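Local coordinates for protein putative NADPH-dependent oxidoreductase (PDB 3DB2) that probably catalyses an NADPH-dependent oxidation or reduction, pairing a Rossmann-fold dinucleotide-binding domain with a GFO/IDH/MocA-type C-terminal domain, at residues C[156-159]-C[160-164]. Sequence-based numbering, arbitrary orientation.
Sequences NERG and LELKK
A short helical turn, entered through an Asx turn, brings Glu157 and Arg158 against Leu160 and Leu162. At its start, Asn156 OD1 accepts the backbone N-H of Arg158 at 3.0 Å. The bond from Leu160 N to Glu157 O (3.1 Å) spans three residues, its donor 46° out of the carbonyl plane. Arg158 O receives two N-H groups: Leu162 N at 3.2 Å, in the carbonyl plane, and Glu161 N weakly at 3.3 Å. This mixture of i+3 and i+4 spacing indicates an irregular, weakly bonded turn. Two aliphatic contacts accompany these bonds. Leu160 CG stands anti to its carbonyl carbon (chi1 -63°), from which CD1 meets Glu157 CB at 4.0 Å. Leu162 CG comes within 3.5 Å of Arg158 O and lies 4.0 Å from Arg158 CG, the side chains crossing at a slant. A water lies 2.9 Å from both Gly159 O and Leu162 O, placed to donate to either, and Thr209 OG1 is hydrogen-bonded to Gly159 O. The turn follows strand 147-155 of the mixed C-terminal sheet; Asn156 shares backbone bonding with Asn234, at the end of strand 228-234, while Glu157 and Leu160 pack on Asn287 and Thr248 of the second subunit.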
loop_
_atom_site.group_PDB
_atom_site.type_symbol
_atom_site.label_atom_id
_atom_site.label_comp_id
_atom_site.label_asym_id
_atom_site.label_seq_id
_atom_site.Cartn_x
_atom_site.Cartn_y
_atom_site.Cartn_z
ATOM N N ASN C 156 -10.064 -10.472 -2.072
ATOM C CA ASN C 156 -11.359 -11.075 -1.743
ATOM C C ASN C 156 -11.085 -12.283 -0.850
ATOM O O ASN C 156 -9.942 -12.611 -0.511
ATOM C CB ASN C 156 -12.140 -11.372 -3.004
ATOM C CG ASN C 156 -11.587 -12.504 -3.834
ATOM O OD1 ASN C 156 -10.938 -13.440 -3.388
ATOM N ND2 ASN C 156 -11.898 -12.358 -5.111
ATOM N N GLU C 157 -12.151 -12.947 -0.421
ATOM C CA GLU C 157 -12.006 -13.964 0.619
ATOM C C GLU C 157 -11.906 -15.352 0.022
ATOM O O GLU C 157 -12.103 -16.352 0.736
ATOM C CB GLU C 157 -13.228 -13.773 1.526
ATOM C CG GLU C 157 -14.461 -14.306 0.846
ATOM C CD GLU C 157 -15.268 -13.331 0.017
ATOM O OE1 GLU C 157 -14.739 -12.313 -0.481
ATOM O OE2 GLU C 157 -16.485 -13.617 -0.137
ATOM N N ARG C 158 -11.561 -15.453 -1.260
ATOM C CA ARG C 158 -11.540 -16.766 -1.915
ATOM C C ARG C 158 -10.741 -17.847 -1.195
ATOM O O ARG C 158 -11.146 -19.030 -1.127
ATOM C CB ARG C 158 -10.984 -16.613 -3.341
ATOM C CG ARG C 158 -10.710 -17.962 -3.986
ATOM C CD ARG C 158 -11.873 -18.345 -4.877
ATOM N NE ARG C 158 -12.195 -17.327 -5.859
ATOM C CZ ARG C 158 -13.360 -17.210 -6.481
ATOM N NH1 ARG C 158 -14.361 -18.051 -6.250
ATOM N NH2 ARG C 158 -13.536 -16.238 -7.356
ATOM N N GLY C 159 -9.583 -17.475 -0.649
ATOM C CA GLY C 159 -8.675 -18.443 -0.052
ATOM C C GLY C 159 -9.216 -19.129 1.192
ATOM O O GLY C 159 -8.826 -20.246 1.535
ATOM N N LEU C 160 -10.115 -18.457 1.876
ATOM C CA LEU C 160 -10.647 -18.830 3.172
ATOM C C LEU C 160 -11.533 -20.083 3.018
ATOM O O LEU C 160 -11.640 -20.830 3.986
ATOM C CB LEU C 160 -11.446 -17.688 3.779
ATOM C CG LEU C 160 -10.708 -16.386 4.110
ATOM C CD1 LEU C 160 -11.623 -15.422 4.854
ATOM C CD2 LEU C 160 -9.446 -16.687 4.907
ATOM N N GLU C 161 -12.112 -20.215 1.838
ATOM C CA GLU C 161 -13.084 -21.275 1.564
ATOM C C GLU C 161 -12.507 -22.374 0.677
ATOM O O GLU C 161 -13.044 -23.488 0.650
ATOM C CB GLU C 161 -14.330 -20.702 0.881
ATOM C CG GLU C 161 -14.773 -21.517 -0.320
ATOM C CD GLU C 161 -16.238 -21.905 -0.329
ATOM O OE1 GLU C 161 -17.047 -21.262 0.377
ATOM O OE2 GLU C 161 -16.606 -22.865 -1.046
ATOM N N LEU C 162 -11.437 -22.045 -0.024
ATOM C CA LEU C 162 -10.739 -22.964 -0.915
ATOM C C LEU C 162 -10.383 -24.262 -0.190
ATOM O O LEU C 162 -9.429 -24.330 0.580
ATOM C CB LEU C 162 -9.452 -22.367 -1.482
ATOM C CG LEU C 162 -9.358 -21.516 -2.733
ATOM C CD1 LEU C 162 -7.891 -21.213 -3.055
ATOM C CD2 LEU C 162 -9.999 -22.134 -3.966
ATOM N N LYS C 163 -11.114 -25.359 -0.407
ATOM C CA LYS C 163 -10.690 -26.585 0.285
ATOM C C LYS C 163 -9.541 -27.241 -0.484
ATOM O O LYS C 163 -9.373 -27.056 -1.692
ATOM C CB LYS C 163 -11.848 -27.553 0.483
ATOM N N LYS C 164 -8.751 -28.022 0.241
ATOM C CA LYS C 164 -7.603 -28.736 -0.295
ATOM C C LYS C 164 -7.956 -29.625 -1.493
ATOM O O LYS C 164 -8.659 -30.628 -1.325
ATOM C CB LYS C 164 -6.932 -29.593 0.788
ATOM C CG LYS C 164 -5.447 -29.273 0.943
ATOM C CD LYS C 164 -4.777 -29.107 -0.414
HETATM O O HOH W 1 -9.375 -22.737 3.016
#